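Local coordinates for Ras-3 from Cryphonectria parasitica (Cryphonectria parasitica, PDB 4KU4), which is a Ras-family protein of the P-loop clan that binds guanosine-5'-diphosphate, with magnesium ions also present, at residues Val32-His37 and Glu184-Val189; Ala77-Trp82 and Phe108-Gln113. All blocks are in the same frame, centred on the assembly; numbering follows the deposited sequence. Where two conformers were deposited one is given.

In the fold
In a Ras-type fold, helices pack on both faces of a central mixed sheet, and the two contacts sample two pairs of these helices. Contact 1 joins helix 27-35 to helix 182-196, two helices from near the start and the end of the fold. Contact 2 joins helix 77-84 to helix 98-118 and falls wholly within the part of the chain that lies between the segments of contact 1. Their centres are 21 Å apart, on opposite sides of the chain's centre, and they do not touch. The first is a buried apolar junction, the second a charged bridge at the surface, so the two contacts differ in kind.

Contact 1 (Val32-His37 and Glu184-Val189); sequences VNLTKH and EAFFSV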
ATOM      1  N   VAL A  32      10.026  -4.724  -1.751  1.00 10.35           N
ATOM      2  CA  VAL A  32      11.453  -5.036  -1.850  1.00 10.37           C
ATOM      3  C   VAL A  32      12.258  -3.753  -2.095  1.00 11.25           C
ATOM      4  O   VAL A  32      13.328  -3.547  -1.523  1.00  9.76           O
ATOM      5  CB  VAL A  32      11.686  -6.078  -2.980  1.00 13.65           C
ATOM      6  CG1 VAL A  32      13.152  -6.205  -3.309  1.00 18.94           C
ATOM      7  CG2 VAL A  32      11.098  -7.424  -2.583  1.00 16.85           C
ATOM      8  N   ASN A  33      11.714  -2.870  -2.918  1.00 11.31           N
ATOM      9  CA  ASN A  33      12.319  -1.556  -3.124  1.00 11.86           C
ATOM     10  C   ASN A  33      12.352  -0.731  -1.842  1.00 10.56           C
ATOM     11  O   ASN A  33      13.409  -0.248  -1.439  1.00 11.60           O
ATOM     12  CB  ASN A  33      11.616  -0.798  -4.258  1.00 10.35           C
ATOM     13  CG  ASN A  33      12.274   0.544  -4.561  1.00 15.37           C
ATOM     14  OD1 ASN A  33      11.880   1.591  -4.019  1.00 20.64           O
ATOM     15  ND2 ASN A  33      13.279   0.522  -5.429  1.00 13.13           N
ATOM     16  N   LEU A  34      11.195  -0.581  -1.196  1.00  7.38           N
ATOM     17  CA  LEU A  34      11.092   0.183   0.026  1.00  6.76           C
ATOM     18  C   LEU A  34      12.084  -0.277   1.087  1.00 14.22           C
ATOM     19  O   LEU A  34      12.720   0.545   1.729  1.00 12.38           O
ATOM     20  CB  LEU A  34       9.684   0.099   0.593  1.00 11.68           C
ATOM     21  CG  LEU A  34       9.514   0.750   1.960  1.00 12.79           C
ATOM     22  CD1 LEU A  34       9.456   2.273   1.811  1.00 11.99           C
ATOM     23  CD2 LEU A  34       8.264   0.210   2.618  1.00 16.65           C
ATOM     24  N   THR A  35      12.196  -1.594   1.268  1.00 11.61           N
ATOM     25  CA  THR A  35      12.995  -2.151   2.352  1.00 11.17           C
ATOM     26  C   THR A  35      14.472  -2.332   2.015  1.00 14.63           C
ATOM     27  O   THR A  35      15.241  -2.761   2.864  1.00 10.65           O
ATOM     28  CB  THR A  35      12.413  -3.478   2.858  1.00 10.30           C
ATOM     29  OG1 THR A  35      12.435  -4.436   1.796  1.00 12.85           O
ATOM     30  CG2 THR A  35      10.992  -3.280   3.349  1.00  8.88           C
ATOM     31  N   LYS A  36      14.864  -1.986   0.794  1.00 11.74           N
ATOM     32  CA  LYS A  36      16.273  -2.023   0.402  1.00 11.12           C
ATOM     33  C   LYS A  36      16.818  -3.445   0.490  1.00 14.52           C
ATOM     34  O   LYS A  36      17.957  -3.671   0.904  1.00 16.27           O
ATOM     35  CB  LYS A  36      17.097  -1.054   1.260  1.00 17.86           C
ATOM     36  CG  LYS A  36      16.532   0.372   1.334  1.00 18.75           C
ATOM     37  CD  LYS A  36      17.101   1.256   0.227  1.00 21.10           C
ATOM     38  CE  LYS A  36      16.373   2.597   0.165  1.00 27.30           C
ATOM     39  NZ  LYS A  36      16.357   3.267   1.503  1.00 28.97           N
ATOM     40  N   HIS A  37      15.989  -4.405   0.091  1.00 12.62           N
ATOM     41  CA  HIS A  37      16.341  -5.824   0.108  1.00 13.39           C
ATOM     42  C   HIS A  37      17.530  -6.056  -0.833  1.00 15.61           C
ATOM     43  O   HIS A  37      17.696  -5.319  -1.806  1.00 17.97           O
ATOM     44  CB  HIS A  37      15.120  -6.637  -0.346  1.00 13.79           C
ATOM     45  CG  HIS A  37      15.197  -8.102  -0.031  1.00 10.59           C
ATOM     46  ND1 HIS A  37      15.939  -8.987  -0.780  1.00 16.77           N
ATOM     47  CD2 HIS A  37      14.608  -8.831   0.942  1.00 17.14           C
ATOM     48  CE1 HIS A  37      15.813 -10.199  -0.275  1.00 16.12           C
ATOM     49  NE2 HIS A  37      14.999 -10.137   0.763  1.00 20.04           N
ATOM     50  N   GLU A 184       7.311   7.866  -0.190  1.00  8.53           N
ATOM     51  CA  GLU A 184       6.158   8.732   0.029  1.00 12.67           C
ATOM     52  C   GLU A 184       4.880   7.908   0.163  1.00 11.88           C
ATOM     53  O   GLU A 184       4.036   8.183   1.008  1.00  9.32           O
ATOM     54  CB  GLU A 184       6.020   9.742  -1.110  1.00 13.72           C
ATOM     55  CG  GLU A 184       7.011  10.902  -1.006  1.00 19.60           C
ATOM     56  CD  GLU A 184       8.436  10.557  -1.416  0.53 25.12           C
ATOM     57  OE1 GLU A 184       8.734   9.421  -1.858  0.53 18.57           O
ATOM     58  OE2 GLU A 184       9.286  11.456  -1.277  0.53 29.59           O
ATOM     59  N   ALA A 185       4.753   6.878  -0.662  1.00 11.80           N
ATOM     60  CA  ALA A 185       3.545   6.065  -0.659  1.00 11.60           C
ATOM     61  C   ALA A 185       3.367   5.338   0.674  1.00  7.86           C
ATOM     62  O   ALA A 185       2.323   5.463   1.312  1.00 12.05           O
ATOM     63  CB  ALA A 185       3.583   5.089  -1.787  1.00  7.01           C
ATOM     64  N   PHE A 186       4.377   4.571   1.085  1.00  6.84           N
ATOM     65  CA  PHE A 186       4.306   3.835   2.346  1.00  9.10           C
ATOM     66  C   PHE A 186       4.211   4.752   3.563  1.00  8.02           C
ATOM     67  O   PHE A 186       3.439   4.485   4.486  1.00  9.91           O
ATOM     68  CB  PHE A 186       5.518   2.912   2.524  1.00  9.46           C
ATOM     69  CG  PHE A 186       5.467   1.666   1.687  1.00  7.47           C
ATOM     70  CD1 PHE A 186       4.828   0.528   2.161  1.00 12.16           C
ATOM     71  CD2 PHE A 186       6.085   1.612   0.445  1.00  8.69           C
ATOM     72  CE1 PHE A 186       4.782  -0.622   1.412  1.00 12.41           C
ATOM     73  CE2 PHE A 186       6.043   0.448  -0.308  1.00 12.76           C
ATOM     74  CZ  PHE A 186       5.383  -0.669   0.180  1.00 11.33           C
ATOM     75  N   PHE A 187       5.013   5.817   3.587  1.00  6.36           N
ATOM     76  CA  PHE A 187       5.004   6.689   4.752  1.00 10.28           C
ATOM     77  C   PHE A 187       3.695   7.478   4.865  1.00 10.53           C
ATOM     78  O   PHE A 187       3.348   7.958   5.938  1.00  9.82           O
ATOM     79  CB  PHE A 187       6.187   7.662   4.724  1.00 12.66           C
ATOM     80  CG  PHE A 187       7.532   7.004   4.774  1.00 12.80           C
ATOM     81  CD1 PHE A 187       7.666   5.636   4.964  1.00 11.42           C
ATOM     82  CD2 PHE A 187       8.675   7.767   4.636  1.00 13.98           C
ATOM     83  CE1 PHE A 187       8.916   5.043   5.010  1.00 14.60           C
ATOM     84  CE2 PHE A 187       9.928   7.182   4.680  1.00 12.54           C
ATOM     85  CZ  PHE A 187      10.048   5.818   4.874  1.00 14.56           C
ATOM     86  N   SER A 188       2.963   7.597   3.763  1.00  9.76           N
ATOM     87  CA  SER A 188       1.747   8.399   3.762  1.00  9.84           C
ATOM     88  C   SER A 188       0.729   7.919   4.787  1.00  9.12           C
ATOM     89  O   SER A 188       0.045   8.728   5.411  1.00 11.28           O
ATOM     90  CB  SER A 188       1.119   8.478   2.358  1.00 13.02           C
ATOM     91  OG  SER A 188       0.564   7.233   1.947  1.00 15.03           O
ATOM     92  N   VAL A 189       0.627   6.606   4.975  1.00  8.67           N
ATOM     93  CA  VAL A 189      -0.387   6.099   5.890  1.00  7.52           C
ATOM     94  C   VAL A 189       0.058   6.232   7.338  1.00 10.04           C
ATOM     95  O   VAL A 189      -0.768   6.388   8.241  1.00 10.45           O
ATOM     96  CB  VAL A 189      -0.795   4.657   5.564  1.00 11.27           C
ATOM     97  CG1 VAL A 189      -1.749   4.644   4.357  1.00  9.24           C
ATOM     98  CG2 VAL A 189       0.418   3.787   5.313  1.00 12.24           C
TER
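L34, near the end of helix 27-35, meets helix 182-196 through two neighbouring phenylalanines, F186 and F187. The backbones stay well apart, with 8.0 Å between the CA atoms of L34 and F186, and side chains span the gap. Along helix 182-196, A185 rests on V143 of strand 140-145 and so turns this helix's inner side to the sheet. F186 then presents one ring face to L34. Methyl CD2 of L34 sits over the middle of that face, 3.3 Å from the ring centroid of F186 and 14° off its normal, a snug CH-pi contact. The methyl leans slightly to the root of the ring, being 3.3 Å from CG of F186 but 3.9 Å from CZ. The other branch, CD1 of L34, lies 3.7 Å from F186 CD2, while CB of L34 approaches CE2, so the rest of the leucine follows the CD2-CE2 side of the same ring. With CG of L34 anti to the backbone N (chi1 174°), both methyls are carried out to the phenylalanines. In the Ras fold the first and last helices, here 27-35 and 182-196, lie side by side on one face of the sheet; I66 of strand 60-67 touches both L34 and F186. F187 comes next and touches the other methyl lightly, its CE1 4.3 Å from L34 CD1 in an oblique approach, while its ring also reaches L64 on strand 60-67 and C55 and I57 on strand 50-57, the outermost strand on that side. S188 turns back to its own helix, OG bonding to the carbonyl O of A185 at 2.6 Å. Helix 27-35 itself closes with a Schellman motif at K36, and R53 takes the carbonyl O of L34.

Contact 2 (Ala77-Trp82 and Phe108-Gln113); sequences ALREQW and FEEVIQ
Helices 77-84 and 98-118 face each other through R79 and E110, whose CA atoms stand 8.9 Å apart, and two long side chains bridge the distance. The carboxylate of E110 holds a single guanidinium nitrogen, NH2 of R79, between its two oxygens. Toward OE1 of E110 the bond from R79 NH2 is 2.9 Å long and nearly straight (167°), lies close to the guanidinium plane and uses the syn lone pair of the oxygen. OE2 of E110, 2.8 Å from R79 NH2, approaches obliquely and is the other half of the salt bridge; the two flat groups are turned 38° from each other. In Ras proteins helix 77-84 belongs to the switch II region, and helix 98-118 is the next helix, on the same face of the sheet; residues 71-75, just before the first, are not modelled. The extended first part of the arginine chain carries CD of R79 out to 3.0 Å from OE1 of E110, and the bend at chi3 (-39°) then turns the guanidinium so that NH2 meets the carboxylate. The arginine's chain also rests on L20 of strand 15-20 and L107 of helix 98-118. L20 also receives W82 and V111, one from each helix.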
ATOM      1  N   ALA A  77     -11.481 -15.155   1.965  1.00 21.37           N
ATOM      2  CA  ALA A  77     -11.385 -15.374   3.406  1.00 26.02           C
ATOM      3  C   ALA A  77      -9.981 -15.089   3.935  1.00 23.79           C
ATOM      4  O   ALA A  77      -9.823 -14.483   4.995  1.00 22.14           O
ATOM      5  CB  ALA A  77     -11.814 -16.799   3.767  1.00 21.37           C
ATOM      6  N   LEU A  78      -8.961 -15.532   3.204  1.00 24.71           N
ATOM      7  CA  LEU A  78      -7.583 -15.253   3.611  1.00 25.64           C
ATOM      8  C   LEU A  78      -7.326 -13.743   3.603  1.00 22.36           C
ATOM      9  O   LEU A  78      -6.665 -13.213   4.492  1.00 21.40           O
ATOM     10  CB  LEU A  78      -6.580 -15.983   2.711  1.00 21.55           C
ATOM     11  CG  LEU A  78      -5.085 -15.867   3.053  1.00 23.66           C
ATOM     12  CD1 LEU A  78      -4.814 -16.310   4.479  1.00 22.89           C
ATOM     13  CD2 LEU A  78      -4.226 -16.667   2.074  1.00 20.91           C
ATOM     14  N   ARG A  79      -7.867 -13.043   2.613  1.00 24.77           N
ATOM     15  CA  ARG A  79      -7.700 -11.597   2.562  1.00 24.75           C
ATOM     16  C   ARG A  79      -8.232 -10.964   3.844  1.00 26.62           C
ATOM     17  O   ARG A  79      -7.658 -10.009   4.357  1.00 19.49           O
ATOM     18  CB  ARG A  79      -8.389 -11.002   1.336  1.00 22.65           C
ATOM     19  CG  ARG A  79      -8.040  -9.555   1.083  1.00 32.58           C
ATOM     20  CD  ARG A  79      -8.547  -9.113  -0.273  1.00 25.49           C
ATOM     21  NE  ARG A  79      -8.387 -10.152  -1.288  1.00 31.02           N
ATOM     22  CZ  ARG A  79      -9.399 -10.827  -1.831  1.00 32.17           C
ATOM     23  NH1 ARG A  79      -9.170 -11.764  -2.747  1.00 30.71           N
ATOM     24  NH2 ARG A  79     -10.641 -10.568  -1.462  1.00 35.93           N
ATOM     25  N   GLU A  80      -9.323 -11.514   4.372  1.00 20.81           N
ATOM     26  CA  GLU A  80      -9.910 -11.004   5.607  1.00 22.63           C
ATOM     27  C   GLU A  80      -8.976 -11.167   6.813  1.00 24.86           C
ATOM     28  O   GLU A  80      -8.982 -10.344   7.722  1.00 25.29           O
ATOM     29  CB  GLU A  80     -11.265 -11.658   5.889  1.00 30.30           C
ATOM     30  CG  GLU A  80     -12.388 -10.651   6.084  1.00 35.11           C
ATOM     31  CD  GLU A  80     -13.477 -11.157   7.017  1.00 41.44           C
ATOM     32  OE1 GLU A  80     -13.977 -12.279   6.793  1.00 43.91           O
ATOM     33  OE2 GLU A  80     -13.834 -10.432   7.971  1.00 42.07           O
ATOM     34  N   GLN A  81      -8.173 -12.224   6.829  1.00 19.06           N
ATOM     35  CA  GLN A  81      -7.211 -12.382   7.920  1.00 19.34           C
ATOM     36  C   GLN A  81      -6.118 -11.323   7.784  1.00 18.65           C
ATOM     37  O   GLN A  81      -5.736 -10.687   8.762  1.00 19.31           O
ATOM     38  CB  GLN A  81      -6.595 -13.783   7.927  1.00 25.29           C
ATOM     39  CG  GLN A  81      -6.032 -14.200   9.280  1.00 25.99           C
ATOM     40  CD  GLN A  81      -6.154 -15.703   9.511  1.00 32.53           C
ATOM     41  OE1 GLN A  81      -5.614 -16.502   8.747  1.00 34.36           O
ATOM     42  NE2 GLN A  81      -6.874 -16.091  10.560  1.00 32.99           N
ATOM     43  N   TRP A  82      -5.641 -11.133   6.561  1.00 15.22           N
ATOM     44  CA  TRP A  82      -4.629 -10.117   6.294  1.00 17.13           C
ATOM     45  C   TRP A  82      -5.093  -8.758   6.831  1.00 18.06           C
ATOM     46  O   TRP A  82      -4.306  -7.982   7.386  1.00 14.89           O
ATOM     47  CB  TRP A  82      -4.351 -10.018   4.792  1.00 17.82           C
ATOM     48  CG  TRP A  82      -3.809 -11.270   4.126  1.00 17.42           C
ATOM     49  CD1 TRP A  82      -3.125 -12.291   4.714  1.00 19.91           C
ATOM     50  CD2 TRP A  82      -3.892 -11.593   2.729  1.00 18.25           C
ATOM     51  NE1 TRP A  82      -2.782 -13.236   3.768  1.00 17.90           N
ATOM     52  CE2 TRP A  82      -3.240 -12.826   2.543  1.00 24.81           C
ATOM     53  CE3 TRP A  82      -4.452 -10.953   1.619  1.00 19.93           C
ATOM     54  CZ2 TRP A  82      -3.138 -13.438   1.290  1.00 22.50           C
ATOM     55  CZ3 TRP A  82      -4.348 -11.558   0.378  1.00 18.67           C
ATOM     56  CH2 TRP A  82      -3.696 -12.787   0.222  1.00 24.91           C
ATOM     57  N   PHE A 108     -10.657  -1.708  -1.463  1.00 11.30           N
ATOM     58  CA  PHE A 108     -10.880  -0.669  -0.467  1.00 10.81           C
ATOM     59  C   PHE A 108     -12.177  -0.931   0.316  1.00 16.03           C
ATOM     60  O   PHE A 108     -12.200  -0.840   1.542  1.00 11.53           O
ATOM     61  CB  PHE A 108     -10.927   0.717  -1.118  1.00 13.42           C
ATOM     62  CG  PHE A 108     -11.270   1.810  -0.160  1.00 11.75           C
ATOM     63  CD1 PHE A 108     -10.274   2.455   0.561  1.00 14.70           C
ATOM     64  CD2 PHE A 108     -12.585   2.178   0.044  1.00 13.55           C
ATOM     65  CE1 PHE A 108     -10.590   3.453   1.461  1.00 13.87           C
ATOM     66  CE2 PHE A 108     -12.911   3.177   0.935  1.00 14.46           C
ATOM     67  CZ  PHE A 108     -11.903   3.814   1.654  1.00 15.94           C
ATOM     68  N   GLU A 109     -13.253  -1.270  -0.386  1.00 14.12           N
ATOM     69  CA  GLU A 109     -14.519  -1.537   0.302  1.00 19.33           C
ATOM     70  C   GLU A 109     -14.411  -2.744   1.228  1.00 15.48           C
ATOM     71  O   GLU A 109     -14.959  -2.707   2.324  1.00 14.73           O
ATOM     72  CB  GLU A 109     -15.689  -1.715  -0.678  1.00 19.77           C
ATOM     73  CG  GLU A 109     -16.977  -1.028  -0.241  1.00 31.27           C
ATOM     74  CD  GLU A 109     -17.892  -1.965   0.511  0.56 38.61           C
ATOM     75  OE1 GLU A 109     -18.997  -1.530   0.898  0.56 38.78           O
ATOM     76  OE2 GLU A 109     -17.510  -3.138   0.708  0.56 39.22           O
ATOM     77  N   GLU A 110     -13.712  -3.799   0.798  1.00 14.28           N
ATOM     78  CA  GLU A 110     -13.445  -4.934   1.677  1.00 15.70           C
ATOM     79  C   GLU A 110     -12.742  -4.476   2.947  1.00 16.19           C
ATOM     80  O   GLU A 110     -13.091  -4.896   4.051  1.00 12.75           O
ATOM     81  CB  GLU A 110     -12.584  -6.007   0.988  1.00 17.82           C
ATOM     82  CG  GLU A 110     -13.296  -6.911  -0.009  1.00 24.65           C
ATOM     83  CD  GLU A 110     -12.410  -8.069  -0.448  1.00 27.39           C
ATOM     84  OE1 GLU A 110     -11.405  -8.334   0.244  1.00 24.70           O
ATOM     85  OE2 GLU A 110     -12.710  -8.714  -1.475  1.00 30.26           O
ATOM     86  N   VAL A 111     -11.732  -3.626   2.801  1.00 13.57           N
ATOM     87  CA  VAL A 111     -10.997  -3.162   3.980  1.00 13.59           C
ATOM     88  C   VAL A 111     -11.900  -2.423   4.969  1.00 19.12           C
ATOM     89  O   VAL A 111     -11.944  -2.756   6.158  1.00 16.04           O
ATOM     90  CB  VAL A 111      -9.771  -2.299   3.594  1.00 13.27           C
ATOM     91  CG1 VAL A 111      -9.217  -1.571   4.817  1.00 13.37           C
ATOM     92  CG2 VAL A 111      -8.705  -3.181   2.959  1.00 11.76           C
ATOM     93  N   ILE A 112     -12.626  -1.424   4.472  1.00 17.67           N
ATOM     94  CA  ILE A 112     -13.539  -0.656   5.315  1.00 18.74           C
ATOM     95  C   ILE A 112     -14.590  -1.532   6.011  1.00 24.44           C
ATOM     96  O   ILE A 112     -14.792  -1.415   7.219  1.00 21.82           O
ATOM     97  CB  ILE A 112     -14.231   0.456   4.515  1.00 22.78           C
ATOM     98  CG1 ILE A 112     -13.237   1.581   4.239  1.00 17.15           C
ATOM     99  CG2 ILE A 112     -15.432   0.993   5.279  1.00 25.30           C
ATOM    100  CD1 ILE A 112     -12.767   2.275   5.478  1.00 23.51           C
ATOM    101  N   GLN A 113     -15.244  -2.405   5.250  1.00 19.89           N
ATOM    102  CA  GLN A 113     -16.288  -3.268   5.799  1.00 25.01           C
ATOM    103  C   GLN A 113     -15.740  -4.211   6.865  1.00 24.62           C
ATOM    104  O   GLN A 113     -16.368  -4.420   7.904  1.00 29.52           O
ATOM    105  CB  GLN A 113     -16.976  -4.071   4.689  1.00 25.39           C
ATOM    106  CG  GLN A 113     -17.717  -3.218   3.663  1.00 26.38           C
ATOM    107  CD  GLN A 113     -18.822  -2.377   4.276  1.00 34.86           C
ATOM    108  OE1 GLN A 113     -19.204  -2.579   5.433  1.00 40.18           O
ATOM    109  NE2 GLN A 113     -19.342  -1.422   3.504  1.00 33.95           N
TER